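Local structure of hypothetical membrane spanning protein (Vibrio fischeri, 4RCK) at residues K155-G160 and G196-R201; A134-V139 and A180-E185; L23-S28 and L66-F71. The protein is a membrane-spanning protein of unknown function whose von Willebrand factor type A domain, of the BatA type, binds magnesium. All coordinates share one frame; numbering follows the deposited sequence.

Contact 1 (K155-G160 and G196-R201)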
# COMPACT_ATOMS: atom_id res chain seq x y z
N LYS A 155 -1.38 -15.23 10.09
CA LYS A 155 -2.57 -15.63 10.84
C LYS A 155 -3.66 -16.02 9.86
O LYS A 155 -4.17 -15.18 9.12
CB LYS A 155 -3.03 -14.48 11.75
CG LYS A 155 -4.18 -14.84 12.68
CD LYS A 155 -4.69 -13.62 13.45
CE LYS A 155 -3.71 -13.18 14.53
NZ LYS A 155 -4.20 -11.96 15.25
N ILE A 156 -4.01 -17.30 9.83
CA ILE A 156 -5.02 -17.77 8.88
C ILE A 156 -6.37 -18.05 9.55
O ILE A 156 -6.47 -18.84 10.49
CB ILE A 156 -4.53 -19.03 8.09
CG1 ILE A 156 -5.67 -20.02 7.84
CG2 ILE A 156 -3.39 -19.71 8.80
CD1 ILE A 156 -6.43 -19.74 6.58
N TYR A 157 -7.39 -17.36 9.06
CA TYR A 157 -8.77 -17.57 9.47
C TYR A 157 -9.43 -18.59 8.55
O TYR A 157 -9.28 -18.52 7.33
CB TYR A 157 -9.56 -16.26 9.45
CG TYR A 157 -9.08 -15.22 10.43
CD1 TYR A 157 -9.47 -15.26 11.76
CD2 TYR A 157 -8.27 -14.17 10.02
CE1 TYR A 157 -9.04 -14.31 12.66
CE2 TYR A 157 -7.83 -13.21 10.92
CZ TYR A 157 -8.22 -13.28 12.24
OH TYR A 157 -7.80 -12.33 13.13
N THR A 158 -10.16 -19.54 9.13
CA THR A 158 -10.81 -20.58 8.35
C THR A 158 -12.33 -20.45 8.41
O THR A 158 -12.89 -20.15 9.46
CB THR A 158 -10.38 -21.98 8.83
OG1 THR A 158 -10.86 -22.19 10.17
CG2 THR A 158 -8.87 -22.11 8.82
N VAL A 159 -12.98 -20.67 7.27
CA VAL A 159 -14.44 -20.55 7.19
C VAL A 159 -15.08 -21.80 6.60
O VAL A 159 -14.93 -22.09 5.41
CB VAL A 159 -14.86 -19.33 6.34
CG1 VAL A 159 -16.37 -19.17 6.35
CG2 VAL A 159 -14.18 -18.07 6.84
N GLY A 160 -15.80 -22.55 7.43
CA GLY A 160 -16.55 -23.69 6.95
C GLY A 160 -17.86 -23.22 6.36
O GLY A 160 -18.53 -22.36 6.94
N GLY A 196 -3.26 -18.95 15.17
CA GLY A 196 -3.76 -17.84 15.96
C GLY A 196 -5.03 -17.20 15.43
O GLY A 196 -5.57 -16.27 16.04
N GLY A 197 -5.51 -17.68 14.29
CA GLY A 197 -6.75 -17.18 13.72
C GLY A 197 -7.96 -17.78 14.40
O GLY A 197 -7.85 -18.37 15.48
N GLN A 198 -9.12 -17.63 13.77
CA GLN A 198 -10.36 -18.21 14.28
C GLN A 198 -11.03 -19.04 13.19
O GLN A 198 -10.78 -18.85 12.01
CB GLN A 198 -11.30 -17.12 14.77
CG GLN A 198 -10.79 -16.34 15.97
CD GLN A 198 -10.72 -17.19 17.22
OE1 GLN A 198 -9.72 -17.19 17.93
NE2 GLN A 198 -11.80 -17.92 17.51
N TYR A 199 -11.89 -19.97 13.61
CA TYR A 199 -12.69 -20.72 12.66
C TYR A 199 -14.15 -20.30 12.72
O TYR A 199 -14.71 -20.14 13.80
CB TYR A 199 -12.58 -22.23 12.91
CG TYR A 199 -13.68 -23.00 12.22
CD1 TYR A 199 -13.67 -23.17 10.84
CD2 TYR A 199 -14.73 -23.55 12.94
CE1 TYR A 199 -14.68 -23.86 10.20
CE2 TYR A 199 -15.74 -24.24 12.31
CZ TYR A 199 -15.71 -24.40 10.94
OH TYR A 199 -16.72 -25.09 10.30
N PHE A 200 -14.76 -20.15 11.55
CA PHE A 200 -16.17 -19.77 11.47
C PHE A 200 -16.95 -20.75 10.60
O PHE A 200 -16.45 -21.24 9.59
CB PHE A 200 -16.30 -18.35 10.92
CG PHE A 200 -15.54 -17.32 11.69
CD1 PHE A 200 -16.14 -16.65 12.75
CD2 PHE A 200 -14.24 -17.00 11.36
CE1 PHE A 200 -15.44 -15.70 13.46
CE2 PHE A 200 -13.54 -16.05 12.07
CZ PHE A 200 -14.14 -15.39 13.12
N ARG A 201 -18.19 -21.03 11.00
CA ARG A 201 -19.07 -21.89 10.22
C ARG A 201 -20.26 -21.10 9.69
O ARG A 201 -21.05 -20.56 10.47
CB ARG A 201 -19.55 -23.08 11.06
CG ARG A 201 -20.71 -23.86 10.45
CD ARG A 201 -20.27 -24.71 9.27
NE ARG A 201 -21.40 -25.35 8.61
CZ ARG A 201 -21.98 -26.47 9.03
NH1 ARG A 201 -23.01 -26.98 8.36
NH2 ARG A 201 -21.53 -27.09 10.11

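Contact 2 (A134-V139 and A180-E185)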
# COMPACT_ATOMS: atom_id res chain seq x y z
N ALA A 134 -13.41 -31.52 3.15
CA ALA A 134 -12.18 -31.97 3.76
C ALA A 134 -11.08 -31.90 2.72
O ALA A 134 -11.36 -31.83 1.52
CB ALA A 134 -12.33 -33.38 4.31
N ASN A 135 -9.84 -31.92 3.19
CA ASN A 135 -8.70 -31.95 2.29
C ASN A 135 -8.53 -33.36 1.72
O ASN A 135 -7.71 -34.14 2.20
CB ASN A 135 -7.44 -31.49 3.03
CG ASN A 135 -6.19 -31.65 2.20
OD1 ASN A 135 -5.97 -30.92 1.24
ND2 ASN A 135 -5.35 -32.61 2.58
N THR A 136 -9.33 -33.68 0.70
CA THR A 136 -9.37 -35.03 0.14
C THR A 136 -8.09 -35.39 -0.61
O THR A 136 -7.53 -36.47 -0.41
CB THR A 136 -10.58 -35.21 -0.81
OG1 THR A 136 -10.28 -34.62 -2.08
CG2 THR A 136 -11.84 -34.57 -0.24
N ALA A 137 -7.61 -34.48 -1.45
CA ALA A 137 -6.45 -34.74 -2.29
C ALA A 137 -5.45 -33.59 -2.29
O ALA A 137 -5.83 -32.44 -2.42
CB ALA A 137 -6.89 -35.02 -3.70
N GLY A 138 -4.17 -33.91 -2.19
CA GLY A 138 -3.12 -32.91 -2.15
C GLY A 138 -1.84 -33.50 -1.62
O GLY A 138 -1.88 -34.36 -0.74
N VAL A 139 -0.71 -33.07 -2.15
CA VAL A 139 0.57 -33.59 -1.69
C VAL A 139 0.90 -33.01 -0.32
O VAL A 139 1.38 -33.72 0.56
CB VAL A 139 1.71 -33.28 -2.70
CG1 VAL A 139 1.40 -32.03 -3.51
CG2 VAL A 139 3.05 -33.17 -1.99
N ALA A 180 -23.55 -30.70 4.13
CA ALA A 180 -22.12 -30.60 4.40
C ALA A 180 -21.63 -31.77 5.24
O ALA A 180 -21.15 -31.59 6.35
CB ALA A 180 -21.80 -29.28 5.10
N ARG A 181 -21.75 -32.97 4.69
CA ARG A 181 -21.23 -34.17 5.34
C ARG A 181 -19.71 -34.14 5.27
O ARG A 181 -19.02 -34.52 6.22
CB ARG A 181 -21.76 -35.43 4.66
CG ARG A 181 -22.90 -35.16 3.70
CD ARG A 181 -22.64 -35.74 2.32
NE ARG A 181 -23.28 -34.94 1.28
CZ ARG A 181 -24.58 -34.96 1.01
NH1 ARG A 181 -25.39 -35.74 1.71
NH2 ARG A 181 -25.07 -34.20 0.04
N ASP A 182 -19.20 -33.67 4.14
CA ASP A 182 -17.78 -33.71 3.84
C ASP A 182 -16.98 -32.74 4.71
O ASP A 182 -15.85 -33.06 5.10
CB ASP A 182 -17.56 -33.39 2.36
CG ASP A 182 -16.37 -34.13 1.78
OD1 ASP A 182 -16.15 -35.29 2.17
OD2 ASP A 182 -15.67 -33.55 0.93
N LEU A 183 -17.57 -31.58 5.00
CA LEU A 183 -16.90 -30.50 5.73
C LEU A 183 -16.10 -30.97 6.94
O LEU A 183 -16.65 -31.43 7.94
CB LEU A 183 -17.93 -29.46 6.18
CG LEU A 183 -17.37 -28.19 6.82
CD1 LEU A 183 -16.68 -27.34 5.76
CD2 LEU A 183 -18.45 -27.39 7.54
N ASP A 184 -14.78 -30.84 6.84
CA ASP A 184 -13.87 -31.15 7.95
C ASP A 184 -13.70 -29.92 8.82
O ASP A 184 -12.96 -28.99 8.46
CB ASP A 184 -12.52 -31.63 7.42
CG ASP A 184 -11.70 -32.33 8.48
OD1 ASP A 184 -12.03 -32.21 9.68
OD2 ASP A 184 -10.71 -33.00 8.12
N GLU A 185 -14.37 -29.90 9.96
CA GLU A 185 -14.36 -28.74 10.83
C GLU A 185 -13.18 -28.74 11.80
O GLU A 185 -12.57 -27.69 12.04
CB GLU A 185 -15.67 -28.63 11.61
CG GLU A 185 -16.87 -28.29 10.74
CD GLU A 185 -18.08 -27.84 11.54
OE1 GLU A 185 -18.17 -26.63 11.86
OE2 GLU A 185 -18.93 -28.69 11.86

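Contact 3 (L23-S28 and L66-F71). With MG (magnesium ion), chain C.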
# COMPACT_ATOMS: atom_id res chain seq x y z
N LEU A 23 8.26 12.51 0.21
CA LEU A 23 8.57 13.90 -0.09
C LEU A 23 9.16 14.58 1.13
O LEU A 23 8.58 14.56 2.22
CB LEU A 23 7.33 14.64 -0.57
CG LEU A 23 6.63 14.08 -1.81
CD1 LEU A 23 5.41 14.91 -2.17
CD2 LEU A 23 7.59 13.99 -2.99
N VAL A 24 10.33 15.19 0.96
CA VAL A 24 11.00 15.90 2.05
C VAL A 24 11.16 17.37 1.69
O VAL A 24 11.87 17.71 0.74
CB VAL A 24 12.38 15.28 2.35
CG1 VAL A 24 13.00 15.95 3.57
CG2 VAL A 24 12.25 13.79 2.57
N VAL A 25 10.51 18.24 2.46
CA VAL A 25 10.42 19.65 2.10
C VAL A 25 10.99 20.61 3.15
O VAL A 25 10.71 20.51 4.34
CB VAL A 25 8.95 20.04 1.81
CG1 VAL A 25 8.78 21.55 1.79
CG2 VAL A 25 8.50 19.43 0.49
N ASP A 26 11.81 21.55 2.66
CA ASP A 26 12.42 22.60 3.47
C ASP A 26 11.41 23.65 3.90
O ASP A 26 10.76 24.27 3.05
CB ASP A 26 13.55 23.25 2.67
CG ASP A 26 14.49 24.08 3.52
OD1 ASP A 26 14.05 24.69 4.52
OD2 ASP A 26 15.69 24.12 3.19
N LEU A 27 11.28 23.87 5.21
CA LEU A 27 10.36 24.88 5.72
C LEU A 27 11.08 26.01 6.46
O LEU A 27 10.45 26.83 7.14
CB LEU A 27 9.33 24.24 6.65
CG LEU A 27 8.12 23.56 6.01
CD1 LEU A 27 7.05 23.28 7.06
CD2 LEU A 27 7.55 24.39 4.87
N SER A 28 12.41 26.07 6.31
CA SER A 28 13.21 27.08 6.99
C SER A 28 12.78 28.48 6.59
O SER A 28 12.23 28.69 5.52
CB SER A 28 14.70 26.90 6.68
OG SER A 28 15.01 27.32 5.36
N LEU A 66 2.41 7.90 -1.02
CA LEU A 66 3.17 9.13 -0.82
C LEU A 66 3.14 9.57 0.63
O LEU A 66 2.12 9.42 1.32
CB LEU A 66 2.63 10.23 -1.74
CG LEU A 66 2.97 10.09 -3.22
CD1 LEU A 66 2.03 10.92 -4.08
CD2 LEU A 66 4.41 10.49 -3.47
N GLY A 67 4.25 10.12 1.10
CA GLY A 67 4.36 10.62 2.46
C GLY A 67 5.08 11.95 2.50
O GLY A 67 5.77 12.32 1.55
N LEU A 68 4.93 12.68 3.60
CA LEU A 68 5.47 14.04 3.68
C LEU A 68 6.35 14.28 4.92
O LEU A 68 5.89 14.12 6.05
CB LEU A 68 4.33 15.05 3.66
CG LEU A 68 4.68 16.54 3.76
CD1 LEU A 68 5.73 16.92 2.73
CD2 LEU A 68 3.43 17.38 3.59
N VAL A 69 7.60 14.66 4.68
CA VAL A 69 8.51 15.05 5.74
C VAL A 69 8.87 16.53 5.59
O VAL A 69 9.26 16.97 4.52
CB VAL A 69 9.80 14.21 5.74
CG1 VAL A 69 10.70 14.62 6.90
CG2 VAL A 69 9.48 12.73 5.82
N LEU A 70 8.72 17.29 6.67
CA LEU A 70 9.06 18.70 6.67
C LEU A 70 10.27 18.92 7.57
O LEU A 70 10.37 18.30 8.63
CB LEU A 70 7.89 19.55 7.16
CG LEU A 70 6.54 19.29 6.49
CD1 LEU A 70 5.41 19.95 7.27
CD2 LEU A 70 6.55 19.78 5.05
N PHE A 71 11.21 19.77 7.17
CA PHE A 71 12.34 20.02 8.05
C PHE A 71 12.74 21.49 8.20
O PHE A 71 12.32 22.36 7.44
CB PHE A 71 13.57 19.20 7.61
CG PHE A 71 14.11 19.55 6.25
CD1 PHE A 71 13.51 19.07 5.10
CD2 PHE A 71 15.25 20.33 6.12
CE1 PHE A 71 14.02 19.38 3.85
CE2 PHE A 71 15.76 20.64 4.88
CZ PHE A 71 15.15 20.17 3.74
MG MG C . 17.43 28.04 4.98

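Contact 1 (K155-G160 and G196-R201)
Thr158, Val159 and Gly160 run beside Tyr199, Phe200 and Arg201 as parallel strand neighbours, the axes of the two short strands 17° apart. Three backbone bonds join them: Thr158 N to Gln198 O, Phe200 N to Thr158 O, and Gly160 N to Phe200 O. Ahead of the second strand, Gly196, at positive phi as glycine readily allows, ends helix 185-195 in a Schellman motif. Gly197 then passes the carbonyl of Ile156, its CA 3.6 Å from Ile156 O; lacking a side chain, glycine suits this close pass of two backbones. Lys155, its CG anti to the backbone N (chi1 -174°), lays that methylene against Gly197 N at 3.5 Å and leaves its ammonium end for a weak, long ion pair with Glu219. Helix 185-195 makes the return of a beta-alpha-beta crossover, so strand 199-202 lands next to strand 154-161 in the Rossmann-like sheet of the von Willebrand factor A fold. Under that helix, Thr158 and Tyr199 cross at about a right angle. Thr158 OG1 sits in the plane of the tyrosine ring, 3.1 Å from Tyr199 CD1, and bonds to Leu188 O in the helix, while Tyr199 OH is hydrogen-bonded to Glu185 OE1 at its start. On the other face Tyr157 CD1 stands at the edge of the Phe200 ring, 4.2 Å from Phe200 CE2, and Gln198 CB lies in the plane of the Tyr157 ring, 4.0 Å from Tyr157 CD1. Both aromatic rings suit the apolar cover of helix 205-218, where Tyr157 packs on Ile215 and Phe200 on Ile211; the Tyr157 hydroxyl bonds to Glu219.

Contact 2 (A134-V139 and A180-E185)
Asp184 turns its CG anti to the backbone N (chi1 -163°), and it is the methylene behind that carboxylate which meets Ala134: Asp184 CB lies 3.6 Å from Ala134 CB. Thr136 has CG2 anti to its carbonyl carbon, and this methyl lies 4.1 Å from Asp182 OD2, the two side chains crossing at about a right angle. Ala134 CB is also 3.6 Å from Asp182 O; so small a methyl suits a place where two chain segments run close. The contact is light, 166 Å² at the surface. The chain bends at Asn135, the centre of an inverse gamma turn, and Asn135 OD1 bonds to Ile106 N of the second subunit. The two loops lie at the end of the von Willebrand factor A sheet and border a metal site. Leu183 is near Asp132, a magnesium-binding residue with no ion on this chain in the model; the magnesium ion about 5 Å from the Asp182 side chain, too far for direct binding, is probably held by serines of the second subunit. Asp184 is the N-cap of helix 185-195: its carboxylate accepts from a backbone N of the first turn, as aspartate does well, and OD2 also bonds to Thr187 OG1. Loop 134-139 joins strand 124-131 to helix 142-151, while 180-185 leads from strand 174-178 into helix 185-195, with Leu183 resting on Tyr199 and Arg201 of strand 199-202.

Contact 3 (L23-S28 and L66-F71)
Val24 and Val69 lie side by side and point the same way, with Val24 CG2 4.0 Å from Val69 CB, while Val24 CG1 meets Phe71 CD1 at 3.5 Å. These beta-branched valines fit between the strands and helix 106-118, whose Ala113 touches both. On the other face Val25 CB meets Leu70 CD2; just past the strand end, Leu27 adds its CD1 to Leu70 CD1 at 3.7 Å. The longer leucines Leu23 and Leu27 reach helix 46-60. Five backbone bonds, from Leu23 N to Gly67 O through Leu27 N to Phe71 O, hold the strands parallel in the von Willebrand factor A sheet, and Leu23 to Val25 also pair with a strand of the second subunit. Phe71 has CG between its backbone N and carbonyl carbon (chi1 64°), and its ring lies beneath Asp26 in a CH-pi contact, Asp26 CA being 3.8 Å from the ring centroid. Asp26 opens the Asp-X-Ser-X-Ser sequence of the metal ion-dependent adhesion site. Its OD1 accepts from Ser28 N (2.8 Å), an Asx turn, and from Ser28 OG, and its OD2 bonds to Ser131 OG of the second subunit. The hydroxyl oxygen of Ser28, so positioned, binds magnesium together with Ser30.

Contact 3 comes first along the chain and closes before the others open. Contacts 1 and 2 interleave, in the order 134-139, 155-160, 180-185, 196-201, and they touch where Leu183 packs on Gly160 and Arg201, their centres about 15 Å apart. Within one chain contact 3 lies in a separate group of strands at the far end, its centre about 42 Å from that of contact 1 and 54 Å from that of contact 2. In the dimer its sheet continues into strand 124-131 of the second subunit, beside that subunit's own copy of contact 1. This is consistent with a domain-swapped dimer in which each von Willebrand factor A unit and its metal site draw on both chains.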